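PDB 2WSH: endonuclease II from Enterobacteria phage t4, which nicks and cleaves cytosine-containing double-stranded DNA of the host in a sequence-specific manner, so that its nucleotides can be reused for phage DNA synthesis. Local coordinates for residues A85-H88 / S89-E93; M116-T120 / I121-A125. The protein carries 1 engineered substitution. All coordinates share one frame; numbering follows the deposited sequence. Where two conformers were deposited one is given.

Interaction 1. Residues A85-H88 / S89-E93; sequences ALIH and SALKE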
ATOM      1  N   ALA A  85      11.729   9.760 -34.999  1.00 27.59           N
ATOM      2  CA  ALA A  85      11.804   9.469 -36.430  1.00 27.16           C
ATOM      3  C   ALA A  85      10.606   8.649 -36.899  1.00 21.99           C
ATOM      4  O   ALA A  85      10.116   8.827 -38.017  1.00 28.01           O
ATOM      5  CB  ALA A  85      13.104   8.745 -36.759  1.00 22.11           C
ATOM      6  N   LEU A  86      10.140   7.744 -36.045  1.00 25.13           N
ATOM      7  CA  LEU A  86       8.971   6.929 -36.366  1.00 23.76           C
ATOM      8  C   LEU A  86       7.709   7.789 -36.396  1.00 24.33           C
ATOM      9  O   LEU A  86       6.859   7.635 -37.273  1.00 24.12           O
ATOM     10  CB  LEU A  86       8.817   5.794 -35.351  1.00 24.93           C
ATOM     11  CG  LEU A  86       9.892   4.702 -35.411  1.00 33.88           C
ATOM     12  CD1 LEU A  86      10.084   4.053 -34.052  1.00 29.72           C
ATOM     13  CD2 LEU A  86       9.551   3.663 -36.462  1.00 26.32           C
ATOM     14  N   ILE A  87       7.599   8.698 -35.433  1.00 23.80           N
ATOM     15  CA  ILE A  87       6.472   9.618 -35.367  1.00 16.88           C
ATOM     16  C   ILE A  87       6.425  10.506 -36.610  1.00 27.32           C
ATOM     17  O   ILE A  87       5.360  10.745 -37.180  1.00 21.70           O
ATOM     18  CB  ILE A  87       6.557  10.509 -34.110  1.00 20.94           C
ATOM     19  CG1 ILE A  87       6.387   9.668 -32.842  1.00 18.66           C
ATOM     20  CG2 ILE A  87       5.516  11.618 -34.163  1.00 19.71           C
ATOM     21  CD1 ILE A  87       6.718  10.424 -31.555  1.00 19.36           C
ATOM     22  N   HIS A  88       7.589  10.981 -37.039  1.00 28.09           N
ATOM     23  CA  HIS A  88       7.652  11.877 -38.188  1.00 27.88           C
ATOM     24  C   HIS A  88       7.254  11.193 -39.495  1.00 25.47           C
ATOM     25  O   HIS A  88       6.576  11.792 -40.330  1.00 31.83           O
ATOM     26  CB  HIS A  88       9.040  12.510 -38.317  1.00 29.84           C
ATOM     27  CG  HIS A  88       9.103  13.611 -39.329  1.00 30.80           C
ATOM     28  ND1 HIS A  88      10.201  13.823 -40.134  1.00 44.53           N
ATOM     29  CD2 HIS A  88       8.194  14.551 -39.677  1.00 37.85           C
ATOM     30  CE1 HIS A  88       9.971  14.856 -40.925  1.00 44.97           C
ATOM     31  NE2 HIS A  88       8.759  15.316 -40.669  1.00 45.98           N
ATOM     32  N   SER A  89       7.673   9.944 -39.671  1.00 28.13           N
ATOM     33  CA  SER A  89       7.306   9.198 -40.871  1.00 32.50           C
ATOM     34  C   SER A  89       5.827   8.819 -40.854  1.00 32.94           C
ATOM     35  O   SER A  89       5.192   8.725 -41.905  1.00 30.48           O
ATOM     36  CB  SER A  89       8.194   7.965 -41.056  1.00 30.60           C
ATOM     37  OG  SER A  89       8.083   7.078 -39.959  1.00 46.72           O
ATOM     38  N   ALA A  90       5.275   8.612 -39.662  1.00 23.83           N
ATOM     39  CA  ALA A  90       3.838   8.388 -39.539  1.00 30.87           C
ATOM     40  C   ALA A  90       3.098   9.639 -39.994  1.00 34.33           C
ATOM     41  O   ALA A  90       2.171   9.571 -40.805  1.00 32.14           O
ATOM     42  CB  ALA A  90       3.463   8.036 -38.111  1.00 23.29           C
ATOM     43  N   LEU A  91       3.524  10.785 -39.473  1.00 27.11           N
ATOM     44  CA  LEU A  91       2.951  12.067 -39.859  1.00 25.84           C
ATOM     45  C   LEU A  91       3.070  12.284 -41.364  1.00 36.27           C
ATOM     46  O   LEU A  91       2.104  12.664 -42.024  1.00 39.33           O
ATOM     47  CB  LEU A  91       3.645  13.207 -39.112  1.00 29.61           C
ATOM     48  CG  LEU A  91       3.316  13.332 -37.623  1.00 32.59           C
ATOM     49  CD1 LEU A  91       4.259  14.309 -36.950  1.00 29.12           C
ATOM     50  CD2 LEU A  91       1.874  13.760 -37.427  1.00 35.59           C
ATOM     51  N   LYS A  92       4.261  12.040 -41.901  1.00 35.40           N
ATOM     52  CA  LYS A  92       4.502  12.214 -43.330  1.00 33.67           C
ATOM     53  C   LYS A  92       3.629  11.292 -44.172  1.00 41.00           C
ATOM     54  O   LYS A  92       3.057  11.715 -45.176  1.00 46.62           O
ATOM     55  CB  LYS A  92       5.978  12.003 -43.657  1.00 27.57           C
ATOM     56  CG  LYS A  92       6.858  13.203 -43.335  1.00 38.04           C
ATOM     57  CD  LYS A  92       8.281  12.992 -43.828  1.00 41.73           C
ATOM     58  CE  LYS A  92       8.960  11.845 -43.093  1.00 36.30           C
ATOM     59  NZ  LYS A  92      10.326  11.577 -43.615  1.00 45.20           N
ATOM     60  N   GLU A  93       3.521  10.033 -43.757  1.00 40.42           N
ATOM     61  CA  GLU A  93       2.656   9.076 -44.441  1.00 36.44           C
ATOM     62  C   GLU A  93       1.187   9.466 -44.296  1.00 36.95           C
ATOM     63  O   GLU A  93       0.294   8.754 -44.755  1.00 39.80           O
ATOM     64  CB  GLU A  93       2.902   7.655 -43.920  1.00 34.03           C
ATOM     65  CG  GLU A  93       4.166   7.011 -44.480  1.00 42.86           C
ATOM     66  CD  GLU A  93       4.666   5.852 -43.639  1.00 47.98           C
ATOM     67  OE1 GLU A  93       4.211   5.710 -42.485  1.00 49.41           O
ATOM     68  OE2 GLU A  93       5.522   5.083 -44.129  1.00 37.54           O
TER
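H88 and K92, one turn apart near the C-terminal end of helix 82-92, meet through a CH-pi contact: CE of K92 lies over one face of the imidazole, 3.9 Å from the centroid of the H88 ring and offset toward its rim. With CG of H88 anti to the backbone N (chi1 -170°), the ring stands out from the helix, and the K92 chain, bent at chi3 (-65°), runs back toward the N-terminal end and brings CE over its face. The ammonium does not bond to the ring; NZ of K92 stays 4.1 Å from ND1 of H88.

The polar part is helical backbone with one side-chain addition. S89 N, A90 N, L91 N and K92 N each donate to the carbonyl four residues earlier, the shortest of these four being K92 N to H88 O at 2.8 Å. L86 O accepts twice, from A90 N and from OG of S89 at 3.0 Å, both donors arriving from the same face of its plane. The serine hydroxyl, folded back against its own helix, stands above that carbonyl plane, at a C=O...OG angle of 112°.

The apolar part faces inward. I87 and L91 point the same way side by side, CG2 of I87 4.1 Å from CD1 of L91, and turn this face of the helix toward Y68 and I72 of helix 61-73 and V97 of strand 97-111.

Two positive charges side by side would be unfavourable, so the nearby lysine probably disfavours protonation of H88, while the contact is made by the CE methylene, whose C-H groups the adjoining ammonium probably polarises.

Interaction 2. Residues M116-T120 / I121-A125; sequences MTIAT and IDLEA. Engineered in segment 121-125: A125 (natural residue Glu).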
HETATM    1  N   MSE A 116       9.812   4.633   2.570  1.00 26.83           N
HETATM    2  CA  MSE A 116       9.988   3.980   1.281  1.00 25.47           C
HETATM    3  C   MSE A 116       8.834   4.397   0.378  1.00 30.17           C
HETATM    4  O   MSE A 116       7.688   4.456   0.822  1.00 30.06           O
HETATM    5  CB  MSE A 116       9.988   2.457   1.437  1.00 27.85           C
HETATM    6  CG  MSE A 116      11.236   1.857   2.097  1.00 42.13           C
HETATM    7 SE   MSE A 116      10.976   1.236   3.943  1.00 55.61          SE
HETATM    8  CE  MSE A 116      11.030   2.952   4.798  1.00 24.72           C
ATOM      9  N   THR A 117       9.132   4.678  -0.885  0.56 31.86           N
ATOM     10  CA  THR A 117       8.103   5.154  -1.802  0.56 34.31           C
ATOM     11  C   THR A 117       8.227   4.558  -3.203  0.56 40.46           C
ATOM     12  O   THR A 117       9.329   4.292  -3.686  0.56 36.18           O
ATOM     13  CB  THR A 117       8.113   6.691  -1.905  0.56 34.35           C
ATOM     14  OG1 THR A 117       7.130   7.115  -2.859  0.56 36.41           O
ATOM     15  CG2 THR A 117       9.485   7.187  -2.337  0.56 28.64           C
ATOM     16  N   ILE A 118       7.081   4.356  -3.848  1.00 34.88           N
ATOM     17  CA  ILE A 118       7.043   3.838  -5.211  1.00 32.58           C
ATOM     18  C   ILE A 118       6.051   4.612  -6.076  1.00 38.42           C
ATOM     19  O   ILE A 118       4.903   4.822  -5.685  1.00 31.27           O
ATOM     20  CB  ILE A 118       6.673   2.345  -5.248  1.00 26.35           C
ATOM     21  CG1 ILE A 118       6.677   1.827  -6.689  1.00 41.21           C
ATOM     22  CG2 ILE A 118       5.312   2.112  -4.625  1.00 33.56           C
ATOM     23  CD1 ILE A 118       8.027   1.914  -7.365  1.00 39.69           C
ATOM     24  N   ALA A 119       6.506   5.053  -7.245  1.00 32.88           N
ATOM     25  CA  ALA A 119       5.611   5.607  -8.248  1.00 37.86           C
ATOM     26  C   ALA A 119       5.063   4.430  -9.037  1.00 35.78           C
ATOM     27  O   ALA A 119       5.829   3.628  -9.569  1.00 36.23           O
ATOM     28  CB  ALA A 119       6.359   6.563  -9.162  1.00 38.73           C
ATOM     29  N   THR A 120       3.741   4.312  -9.105  1.00 31.85           N
ATOM     30  CA  THR A 120       3.137   3.136  -9.721  1.00 23.39           C
ATOM     31  C   THR A 120       3.407   3.034 -11.224  1.00 28.26           C
ATOM     32  O   THR A 120       3.294   1.953 -11.796  1.00 29.09           O
ATOM     33  CB  THR A 120       1.618   3.046  -9.455  1.00 28.02           C
ATOM     34  OG1 THR A 120       0.957   4.165 -10.055  1.00 26.51           O
ATOM     35  CG2 THR A 120       1.338   3.026  -7.960  1.00 30.15           C
ATOM     36  N   ILE A 121       3.759   4.144 -11.869  1.00 20.34           N
ATOM     37  CA  ILE A 121       4.169   4.062 -13.271  1.00 27.37           C
ATOM     38  C   ILE A 121       5.326   3.076 -13.406  1.00 32.13           C
ATOM     39  O   ILE A 121       5.426   2.361 -14.399  1.00 28.61           O
ATOM     40  CB  ILE A 121       4.599   5.422 -13.861  1.00 23.78           C
ATOM     41  CG1 ILE A 121       5.702   6.058 -13.008  1.00 32.03           C
ATOM     42  CG2 ILE A 121       3.405   6.355 -13.989  1.00 32.55           C
ATOM     43  CD1 ILE A 121       6.368   7.249 -13.664  1.00 29.25           C
ATOM     44  N   ASP A 122       6.189   3.040 -12.395  1.00 32.25           N
ATOM     45  CA  ASP A 122       7.335   2.135 -12.402  1.00 30.10           C
ATOM     46  C   ASP A 122       6.897   0.679 -12.351  1.00 30.78           C
ATOM     47  O   ASP A 122       7.607  -0.209 -12.827  1.00 30.30           O
ATOM     48  CB  ASP A 122       8.273   2.444 -11.237  1.00 26.79           C
ATOM     49  CG  ASP A 122       9.114   3.675 -11.481  1.00 34.51           C
ATOM     50  OD1 ASP A 122       9.190   4.120 -12.645  1.00 34.98           O
ATOM     51  OD2 ASP A 122       9.702   4.196 -10.510  1.00 37.61           O
ATOM     52  N   LEU A 123       5.723   0.443 -11.775  1.00 30.02           N
ATOM     53  CA  LEU A 123       5.163  -0.901 -11.670  1.00 27.90           C
ATOM     54  C   LEU A 123       4.341  -1.281 -12.897  1.00 36.56           C
ATOM     55  O   LEU A 123       4.295  -2.446 -13.286  1.00 26.82           O
ATOM     56  CB  LEU A 123       4.260  -1.005 -10.441  1.00 22.38           C
ATOM     57  CG  LEU A 123       4.886  -0.909  -9.052  1.00 42.57           C
ATOM     58  CD1 LEU A 123       3.793  -0.990  -7.994  1.00 37.47           C
ATOM     59  CD2 LEU A 123       5.918  -2.007  -8.858  1.00 35.39           C
ATOM     60  N   GLU A 124       3.679  -0.295 -13.493  1.00 27.96           N
ATOM     61  CA  GLU A 124       2.708  -0.562 -14.547  1.00 27.03           C
ATOM     62  C   GLU A 124       3.325  -0.674 -15.939  1.00 27.68           C
ATOM     63  O   GLU A 124       2.918  -1.517 -16.736  1.00 28.45           O
ATOM     64  CB  GLU A 124       1.606   0.502 -14.541  1.00 24.12           C
ATOM     65  CG  GLU A 124       0.655   0.399 -13.359  1.00 27.49           C
ATOM     66  CD  GLU A 124      -0.667   1.092 -13.614  1.00 33.94           C
ATOM     67  OE1 GLU A 124      -0.808   1.738 -14.672  1.00 28.15           O
ATOM     68  OE2 GLU A 124      -1.567   0.987 -12.757  1.00 36.46           O
ATOM     69  N   ALA A 125       4.301   0.178 -16.231  1.00 26.50           N
ATOM     70  CA  ALA A 125       4.916   0.194 -17.554  1.00 28.62           C
ATOM     71  C   ALA A 125       5.400  -1.188 -17.990  1.00 26.53           C
ATOM     72  O   ALA A 125       5.082  -1.630 -19.092  1.00 24.35           O
ATOM     73  CB  ALA A 125       6.046   1.217 -17.617  1.00 32.66           C
TER
HETATM   74  O   HOH W   1       9.342   4.879  -7.802  1.00 37.33           O
HETATM   75  O   HOH W   2      -1.396   2.670 -10.866  1.00 37.27           O
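T120 O is gripped by two amides of the first helical turn, E124 N at 2.8 Å and L123 N at 2.9 Å, where strand 114-119 of the GIY-YIG fold runs into helix 121-132. E124 N lies nearly along the C=O axis, whereas L123 N stands well above the carbonyl plane (67° out of it). A119 O takes the preceding amide, D122 N, at 2.9 Å. These bonds turn the chain straight from strand into helix, the axes of residues 116-119 and 121-125 making an angle of 46°.

Side chains pack on two sides of the junction. On one, CG1 of I118, anti to its own amide nitrogen (chi1 -179°), reaches CG of L123 at 4.0 Å, the two chains crossing at about a right angle, while CD1 of I118 rests on CB of D122. On the other, A119 CB meets CG1 of I121.

The polar ends have their strongest partners elsewhere: D122 OD1 forms a salt bridge with K57, E124 OE1 one with R102, and T120 OG1 a hydrogen bond with F105 N. The second subunit packs here too, M109 of that chain against T120 and L113 of that chain against E124. A125 is an engineered alanine, a glutamate in the natural enzyme. Two waters span the junction: one joins T120 OG1 to E124 OE2, and the other accepts from A119 N at 2.9 Å and donates to D122 OD2 at 2.8 Å.

Overall arrangement
From the N terminus, the chain passes through helix 8-14, three strands and helix 61-73 before reaching interaction 1 in helix 82-92. It then runs out along strand 97-111, turns back as strand 114-119 and enters helix 121-132 through interaction 2. Each contact is local, and the two follow in series, neither enclosing nor crossing the other. Their centres are about 31 Å apart, on opposite sides of the chain's centre, and their nearest atoms about 17 Å apart. Interaction 1 lies in a helix packed on helix 61-73 and on strand 97-111; interaction 2 joins the hairpin to the last helix, beside another subunit of the tetramer.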